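Local coordinates for Dps family protein (PDB 2D5K) that probably compacts the nucleoid and, as a twelve-subunit ferritin-like assembly, probably binds and oxidises iron to limit oxidative damage, at residues His42-Phe45 / Glu46-Asn50; Val96-Leu99 / Ser100-Thr104; Ile130-Gln133 / Thr134-Lys138; Lys138-Trp141 / Met142-Ser145. All coordinates share one frame; numbering follows the deposited sequence.

Interaction 1: residues His42-Phe45 / Glu46-Asn50; sequences HVKF and EELYN
Leu48 reaches the Phe45 ring at its edge, near the ring plane, with Phe45 CD1 4.2 Å from Leu48 CD1. The Tyr49 ring has the CA of Glu46 over one face, shifted toward the rim, while Phe45 O approaches it obliquely, 3.3 Å from Tyr49 CD2. That placement follows from chi1 of 62°, which sets CG of Tyr49 between its backbone N and carbonyl carbon and folds the ring back along the helix. The His42 ring stacks with His30 and Phe38. Phe45 O also accepts the Tyr49 N-H at 3.0 Å. Lys44, next to Phe45 in the chain, bends at chi2 and crosses Glu47 at about a right angle. Its methylene carbon Lys44 CD meets the carboxylate oxygen Glu47 OE1 at 3.4 Å, whereas Lys44 NZ stays 5.4 Å from that oxygen. Further along the lysine, CE packs 3.9 Å from Leu48 CG. His42 hydrogen-bonds Glu61 of a neighbouring subunit, an arrangement consistent with the ferroxidase centre that Dps proteins build between subunits. Around this turn of helix 38-65, Tyr49 stacks on His27 of helix 5-32, Phe45 packs on Met95 of helix 92-120, and Leu48 reaches His139 of helix 123-147.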
# COMPACT_ATOMS: atom_id res chain seq x y z
N HIS B 42 -22.08 14.92 -7.09
CA HIS B 42 -22.03 13.66 -7.82
C HIS B 42 -21.25 12.65 -6.98
O HIS B 42 -21.68 11.50 -6.80
CB HIS B 42 -21.36 13.88 -9.18
CG HIS B 42 -21.20 12.63 -10.00
ND1 HIS B 42 -19.97 12.10 -10.31
CD2 HIS B 42 -22.12 11.83 -10.58
CE1 HIS B 42 -20.14 11.02 -11.05
NE2 HIS B 42 -21.43 10.83 -11.23
N VAL B 43 -20.13 13.09 -6.43
CA VAL B 43 -19.30 12.23 -5.60
C VAL B 43 -19.92 11.97 -4.23
O VAL B 43 -19.97 10.83 -3.78
CB VAL B 43 -17.89 12.84 -5.39
CG1 VAL B 43 -17.10 12.01 -4.39
CG2 VAL B 43 -17.16 12.91 -6.72
N LYS B 44 -20.41 13.03 -3.58
CA LYS B 44 -21.02 12.88 -2.27
C LYS B 44 -22.17 11.87 -2.27
O LYS B 44 -22.31 11.07 -1.35
CB LYS B 44 -21.52 14.23 -1.74
CG LYS B 44 -22.08 14.15 -0.32
CD LYS B 44 -21.02 13.63 0.64
CE LYS B 44 -21.62 13.19 1.98
NZ LYS B 44 -22.18 14.31 2.79
N PHE B 45 -23.00 11.90 -3.31
CA PHE B 45 -24.11 10.97 -3.38
C PHE B 45 -23.63 9.53 -3.50
O PHE B 45 -24.29 8.61 -3.01
CB PHE B 45 -25.05 11.32 -4.54
CG PHE B 45 -25.78 12.63 -4.36
CD1 PHE B 45 -26.15 13.07 -3.10
CD2 PHE B 45 -26.09 13.42 -5.46
CE1 PHE B 45 -26.83 14.28 -2.93
CE2 PHE B 45 -26.77 14.63 -5.30
CZ PHE B 45 -27.13 15.06 -4.03
N GLU B 46 -22.48 9.32 -4.15
CA GLU B 46 -21.94 7.97 -4.28
C GLU B 46 -21.41 7.50 -2.92
O GLU B 46 -21.60 6.35 -2.54
CB GLU B 46 -20.81 7.92 -5.31
CG GLU B 46 -20.30 6.49 -5.54
CD GLU B 46 -19.29 6.38 -6.66
OE1 GLU B 46 -19.38 7.15 -7.64
OE2 GLU B 46 -18.41 5.49 -6.57
N GLU B 47 -20.74 8.40 -2.20
CA GLU B 47 -20.22 8.04 -0.89
C GLU B 47 -21.40 7.63 -0.01
O GLU B 47 -21.31 6.68 0.77
CB GLU B 47 -19.49 9.23 -0.27
CG GLU B 47 -18.41 9.82 -1.18
CD GLU B 47 -17.61 10.93 -0.51
OE1 GLU B 47 -18.21 11.75 0.22
OE2 GLU B 47 -16.38 11.00 -0.73
N LEU B 48 -22.51 8.34 -0.16
CA LEU B 48 -23.71 8.05 0.61
C LEU B 48 -24.34 6.71 0.25
O LEU B 48 -24.74 5.97 1.15
CB LEU B 48 -24.74 9.17 0.45
CG LEU B 48 -24.33 10.48 1.15
CD1 LEU B 48 -25.29 11.59 0.78
CD2 LEU B 48 -24.32 10.25 2.66
N TYR B 49 -24.46 6.37 -1.04
CA TYR B 49 -25.07 5.08 -1.31
C TYR B 49 -24.13 3.93 -0.96
O TYR B 49 -24.60 2.84 -0.64
CB TYR B 49 -25.65 4.96 -2.74
CG TYR B 49 -24.73 5.08 -3.95
CD1 TYR B 49 -23.67 4.19 -4.16
CD2 TYR B 49 -25.00 6.02 -4.94
CE1 TYR B 49 -22.91 4.24 -5.34
CE2 TYR B 49 -24.25 6.08 -6.12
CZ TYR B 49 -23.21 5.19 -6.31
OH TYR B 49 -22.49 5.26 -7.49
N ASN B 50 -22.82 4.17 -0.99
CA ASN B 50 -21.90 3.10 -0.61
C ASN B 50 -22.09 2.86 0.89
O ASN B 50 -22.04 1.72 1.36
CB ASN B 50 -20.45 3.50 -0.89
CG ASN B 50 -20.08 3.38 -2.36
OD1 ASN B 50 -20.67 2.58 -3.10
ND2 ASN B 50 -19.09 4.15 -2.79

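Interaction 2: residues Val96-Leu99 / Ser100-Thr104; sequences VEEL and SQDFT
Glu98 and Asp102, one helical turn apart on helix 92-120, send their side chains obliquely across each other, their carboxylate planes 71° apart. The closest side-chain approach runs from Glu98 CG to Asp102 OD2, 4.0 Å, with the charged atoms Glu98 OE2 and Asp102 OD2 4.5 Å apart. Different first torsions accompany this crossing: Glu98 carries CG anti to its backbone N and runs out extended, whereas Asp102, at chi1 -77°, turns CG beside its N and lays the carboxylate near the preceding turn. Its CG consequently sits 3.4 Å from Glu98 O, the carbonyl that already accepts the Asp102 N-H at 2.8 Å. Phe103 leans back in a comparable way, its CD1 3.0 Å from Leu99 O, which meets the ring obliquely and takes the Phe103 N-H at 2.8 Å. Leu99 itself points into the four-helix bundle, onto Leu26 and Phe29 of helix 5-32. Two carboxylates this close would probably disfavour each other if left alone, but Lys25 of helix 5-32 forms salt bridges with both Glu98 OE2 and Asp102 OD2. The shared cation thus probably offsets their mutual repulsion, and it ties helix 92-120 to helix 5-32 through charge as well as through leucine packing.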
# COMPACT_ATOMS: atom_id res chain seq x y z
N VAL B 96 -30.79 17.82 -2.10
CA VAL B 96 -30.19 17.90 -0.77
C VAL B 96 -31.27 18.17 0.27
O VAL B 96 -31.22 17.63 1.37
CB VAL B 96 -29.09 18.98 -0.72
CG1 VAL B 96 -28.52 19.09 0.68
CG2 VAL B 96 -27.99 18.65 -1.71
N GLU B 97 -32.26 18.99 -0.08
CA GLU B 97 -33.34 19.27 0.85
C GLU B 97 -34.10 17.99 1.18
O GLU B 97 -34.40 17.73 2.35
CB GLU B 97 -34.33 20.29 0.25
CG GLU B 97 -33.75 21.68 0.04
CD GLU B 97 -34.77 22.66 -0.50
OE1 GLU B 97 -35.49 22.31 -1.46
OE2 GLU B 97 -34.86 23.79 0.03
N GLU B 98 -34.40 17.18 0.17
CA GLU B 98 -35.13 15.94 0.42
C GLU B 98 -34.31 14.95 1.23
O GLU B 98 -34.83 14.29 2.12
CB GLU B 98 -35.59 15.28 -0.88
CG GLU B 98 -36.44 14.04 -0.61
CD GLU B 98 -37.30 13.64 -1.78
OE1 GLU B 98 -38.08 14.49 -2.26
OE2 GLU B 98 -37.21 12.48 -2.22
N LEU B 99 -33.02 14.84 0.92
CA LEU B 99 -32.18 13.91 1.68
C LEU B 99 -32.14 14.38 3.14
O LEU B 99 -32.16 13.56 4.06
CB LEU B 99 -30.77 13.87 1.11
CG LEU B 99 -30.62 13.15 -0.24
CD1 LEU B 99 -29.17 13.22 -0.69
CD2 LEU B 99 -31.07 11.70 -0.10
N SER B 100 -32.08 15.69 3.35
CA SER B 100 -32.05 16.20 4.71
C SER B 100 -33.32 15.81 5.44
O SER B 100 -33.27 15.36 6.59
CB SER B 100 -31.90 17.73 4.72
OG SER B 100 -31.89 18.20 6.06
N GLN B 101 -34.47 15.96 4.78
CA GLN B 101 -35.73 15.58 5.41
C GLN B 101 -35.74 14.08 5.68
O GLN B 101 -36.22 13.64 6.72
CB GLN B 101 -36.92 15.95 4.53
CG GLN B 101 -38.27 15.72 5.22
CD GLN B 101 -38.43 16.56 6.48
OE1 GLN B 101 -38.38 17.79 6.43
NE2 GLN B 101 -38.63 15.89 7.61
N ASP B 102 -35.21 13.28 4.75
CA ASP B 102 -35.15 11.84 4.95
C ASP B 102 -34.29 11.52 6.17
O ASP B 102 -34.67 10.71 7.02
CB ASP B 102 -34.56 11.11 3.74
CG ASP B 102 -35.54 11.00 2.58
OD1 ASP B 102 -36.76 10.97 2.84
OD2 ASP B 102 -35.09 10.91 1.42
N PHE B 103 -33.13 12.15 6.25
CA PHE B 103 -32.23 11.90 7.37
C PHE B 103 -32.82 12.35 8.70
O PHE B 103 -32.59 11.72 9.73
CB PHE B 103 -30.87 12.56 7.10
CG PHE B 103 -29.99 11.74 6.18
CD1 PHE B 103 -30.51 11.19 5.01
CD2 PHE B 103 -28.65 11.52 6.49
CE1 PHE B 103 -29.71 10.42 4.16
CE2 PHE B 103 -27.84 10.76 5.65
CZ PHE B 103 -28.37 10.21 4.48
N THR B 104 -33.60 13.43 8.67
CA THR B 104 -34.25 13.90 9.89
C THR B 104 -35.27 12.84 10.31
O THR B 104 -35.37 12.49 11.49
CB THR B 104 -34.99 15.24 9.65
OG1 THR B 104 -34.02 16.29 9.50
CG2 THR B 104 -35.92 15.57 10.82

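Interaction 3: residues Ile130-Gln133 / Thr134-Lys138; sequences IGMQ and TSVDK
Thr134 folding back onto Ile130 marks this as an intrahelical contact, made one turn apart along helix 123-147, the last helix of the chain. Ile130 O is gripped twice: the Thr134 N-H and the Thr134 hydroxyl both donate to it, each at 2.9 Å, and they arrive from opposite faces of the carbonyl plane. The hydroxyl lies well above that plane, 39° out of it. A chi1 of -62° puts OG1 beside the backbone N, from where it reaches the Ile130 carbonyl. Two residues further on, Met132 and Val136 cross obliquely, with Met132 CG 4.0 Å from Val136 CG2; the same methyl lies 3.2 Å from Met132 O, which accepts a straight bond from Val136 N. These two apolar residues look into the ferritin-like four-helix bundle, where both pack on Trp19 of helix 5-32 and Val136 also meets Phe103 of helix 92-120. On an adjacent flank Gln133 and Asp137 cross obliquely, amide and carboxylate planes 36° apart. Gln133 offers its CG, not its amide, to Asp137 OD2, at 3.6 Å; its NE2 hydrogen-bonds Glu111 of helix 92-120. Each carboxylate oxygen of Asp137 has its own partner: OD1 hydrogen-bonds Ser107 of helix 92-120, while OD2 forms a salt bridge with Arg62 of a neighbouring subunit.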
# COMPACT_ATOMS: atom_id res chain seq x y z
N ILE B 130 -27.23 3.09 17.04
CA ILE B 130 -26.48 4.26 17.50
C ILE B 130 -25.44 4.66 16.46
O ILE B 130 -25.31 5.84 16.13
CB ILE B 130 -25.74 3.99 18.83
CG1 ILE B 130 -26.74 3.59 19.93
CG2 ILE B 130 -24.94 5.22 19.25
CD1 ILE B 130 -27.73 4.65 20.25
N GLY B 131 -24.70 3.68 15.97
CA GLY B 131 -23.69 3.96 14.96
C GLY B 131 -24.31 4.60 13.74
O GLY B 131 -23.76 5.55 13.18
N MET B 132 -25.46 4.09 13.32
CA MET B 132 -26.15 4.64 12.16
C MET B 132 -26.63 6.06 12.42
O MET B 132 -26.46 6.95 11.59
CB MET B 132 -27.35 3.76 11.79
CG MET B 132 -28.18 4.30 10.63
SD MET B 132 -29.63 3.29 10.25
CE MET B 132 -28.87 1.98 9.30
N GLN B 133 -27.23 6.28 13.59
CA GLN B 133 -27.73 7.61 13.92
C GLN B 133 -26.58 8.62 13.96
O GLN B 133 -26.75 9.78 13.58
CB GLN B 133 -28.44 7.59 15.28
CG GLN B 133 -29.17 8.89 15.62
CD GLN B 133 -29.87 8.82 16.96
OE1 GLN B 133 -29.30 8.35 17.94
NE2 GLN B 133 -31.11 9.31 17.01
N THR B 134 -25.41 8.17 14.40
CA THR B 134 -24.23 9.04 14.46
C THR B 134 -23.92 9.59 13.07
O THR B 134 -23.76 10.80 12.89
CB THR B 134 -22.98 8.26 14.95
OG1 THR B 134 -23.20 7.77 16.28
CG2 THR B 134 -21.75 9.17 14.94
N SER B 135 -23.84 8.70 12.09
CA SER B 135 -23.53 9.12 10.72
C SER B 135 -24.67 9.91 10.09
O SER B 135 -24.44 10.91 9.40
CB SER B 135 -23.22 7.89 9.86
OG SER B 135 -22.97 8.28 8.52
N VAL B 136 -25.90 9.47 10.32
CA VAL B 136 -27.06 10.16 9.78
C VAL B 136 -27.10 11.62 10.25
O VAL B 136 -27.28 12.55 9.45
CB VAL B 136 -28.38 9.45 10.19
CG1 VAL B 136 -29.58 10.34 9.93
CG2 VAL B 136 -28.51 8.14 9.41
N ASP B 137 -26.91 11.83 11.55
CA ASP B 137 -26.93 13.18 12.10
C ASP B 137 -25.78 14.04 11.57
O ASP B 137 -25.95 15.23 11.30
CB ASP B 137 -26.87 13.14 13.63
CG ASP B 137 -28.16 12.64 14.25
OD1 ASP B 137 -29.17 12.53 13.53
OD2 ASP B 137 -28.16 12.37 15.48
N LYS B 138 -24.61 13.42 11.42
CA LYS B 138 -23.44 14.14 10.92
C LYS B 138 -23.70 14.60 9.49
O LYS B 138 -23.47 15.76 9.15
CB LYS B 138 -22.22 13.21 10.97
CG LYS B 138 -20.91 13.87 10.58
CD LYS B 138 -19.76 12.89 10.77
CE LYS B 138 -18.42 13.54 10.47
NZ LYS B 138 -17.29 12.57 10.63

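Interaction 4: residues Lys138-Trp141 / Met142-Ser145; sequences KHNW and MFKS
Met142 sets its CG over one face of the neighbouring Trp141 indole, toward the rim. This CG stands 4.2 Å from the centroid of the six-membered ring and 29° off the ring normal, a CH-pi contact. The extended chain then carries the sulfur obliquely past the ring as a Met-aromatic contact, and its end, CE, comes 3.8 Å from Trp141 CZ3. Met142 also runs side by side with Lys138, pointing the same way, with the two CE atoms of Lys138 and Met142 4.1 Å apart. Ser145 grips the backbone carbonyl of Trp141: its N-H and its OG both donate to Trp141 O, at 2.9 and 3.0 Å, from opposite faces of the carbonyl plane, the hydroxyl 38° out of it. With chi1 at -67°, OG turns back toward this carbonyl. Phe143 presents a face to His139 O, which sits 3.3 Å above the ring plane toward its rim and also accepts the Phe143 N-H. Lys144 crosses the Asn140 amide obliquely, its CE 3.8 Å from Asn140 ND2. Second-shell partners fix the polar side chains. Glu51 of helix 38-65 hydrogen-bonds His139 NE2, while Ser100 and Thr104 of helix 92-120 engage OD1 and ND2 of Asn140 respectively. Within the ferritin-like four-helix bundle, helix 123-147 thus sets His139, Asn140 and Phe143, which meets Phe103 edge-to-face, against helices 92-120 and 38-65, while Trp141 belongs to the dodecamer interface, meeting His42 of one neighbouring subunit and packing on Leu64 of another.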
# COMPACT_ATOMS: atom_id res chain seq x y z
N LYS B 138 -24.61 13.42 11.42
CA LYS B 138 -23.44 14.14 10.92
C LYS B 138 -23.70 14.60 9.49
O LYS B 138 -23.47 15.76 9.15
CB LYS B 138 -22.22 13.21 10.97
CG LYS B 138 -20.91 13.87 10.58
CD LYS B 138 -19.76 12.89 10.77
CE LYS B 138 -18.42 13.54 10.47
NZ LYS B 138 -17.29 12.57 10.63
N HIS B 139 -24.17 13.68 8.65
CA HIS B 139 -24.46 14.03 7.26
C HIS B 139 -25.54 15.10 7.20
O HIS B 139 -25.47 16.02 6.37
CB HIS B 139 -24.97 12.80 6.49
CG HIS B 139 -23.91 11.79 6.20
ND1 HIS B 139 -22.75 12.09 5.52
CD2 HIS B 139 -23.85 10.46 6.48
CE1 HIS B 139 -22.02 11.00 5.39
NE2 HIS B 139 -22.66 10.00 5.96
N ASN B 140 -26.54 15.00 8.06
CA ASN B 140 -27.62 15.97 8.05
C ASN B 140 -27.11 17.37 8.36
O ASN B 140 -27.56 18.34 7.76
CB ASN B 140 -28.72 15.56 9.04
CG ASN B 140 -30.09 16.06 8.62
OD1 ASN B 140 -30.24 16.64 7.55
ND2 ASN B 140 -31.09 15.82 9.46
N TRP B 141 -26.16 17.48 9.29
CA TRP B 141 -25.60 18.78 9.60
C TRP B 141 -24.95 19.33 8.33
O TRP B 141 -25.10 20.50 8.00
CB TRP B 141 -24.56 18.69 10.73
CG TRP B 141 -23.47 19.71 10.61
CD1 TRP B 141 -23.61 21.07 10.56
CD2 TRP B 141 -22.07 19.44 10.42
NE1 TRP B 141 -22.39 21.67 10.34
CE2 TRP B 141 -21.43 20.69 10.24
CE3 TRP B 141 -21.30 18.27 10.37
CZ2 TRP B 141 -20.05 20.80 10.02
CZ3 TRP B 141 -19.93 18.39 10.15
CH2 TRP B 141 -19.32 19.64 9.98
N MET B 142 -24.22 18.48 7.62
CA MET B 142 -23.57 18.91 6.38
C MET B 142 -24.61 19.35 5.34
O MET B 142 -24.42 20.37 4.68
CB MET B 142 -22.69 17.79 5.82
CG MET B 142 -21.58 17.37 6.77
SD MET B 142 -20.48 16.14 6.04
CE MET B 142 -19.23 16.01 7.32
N PHE B 143 -25.69 18.58 5.19
CA PHE B 143 -26.73 18.95 4.22
C PHE B 143 -27.31 20.32 4.57
O PHE B 143 -27.45 21.18 3.70
CB PHE B 143 -27.89 17.94 4.22
CG PHE B 143 -27.49 16.54 3.83
CD1 PHE B 143 -26.45 16.31 2.93
CD2 PHE B 143 -28.18 15.45 4.35
CE1 PHE B 143 -26.11 15.01 2.55
CE2 PHE B 143 -27.84 14.14 3.98
CZ PHE B 143 -26.80 13.93 3.08
N LYS B 144 -27.66 20.50 5.84
CA LYS B 144 -28.23 21.77 6.29
C LYS B 144 -27.27 22.93 6.11
O LYS B 144 -27.69 24.05 5.84
CB LYS B 144 -28.65 21.67 7.75
CG LYS B 144 -29.79 20.69 7.99
CD LYS B 144 -30.11 20.59 9.48
CE LYS B 144 -31.25 19.61 9.74
NZ LYS B 144 -31.57 19.55 11.20
N SER B 145 -25.97 22.67 6.26
CA SER B 145 -24.98 23.72 6.09
C SER B 145 -24.90 24.09 4.61
O SER B 145 -24.84 25.27 4.25
CB SER B 145 -23.61 23.25 6.59
OG SER B 145 -23.63 23.08 8.00

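How the interactions relate
The four contacts come in series along the chain, one on helix 38-65, one on helix 92-120 and two on helix 123-147, where interactions 3 and 4 share Lys138 and have centres 11 Å apart. Interaction 2 bridges the others: its centre is 9 Å from that of interaction 4, and it touches interaction 1 where Phe45 CE1 packs 3.4 Å from Leu99 CD1. Interaction 1 also meets interaction 4 directly, Leu48 CD1 lying 3.6 Å from Phe143 CZ, whereas interactions 1 and 3 do not touch. Three helices of the ferritin-like bundle thus interlock here, while the outer sides of interactions 1, 3 and 4 join other subunits of the dodecamer.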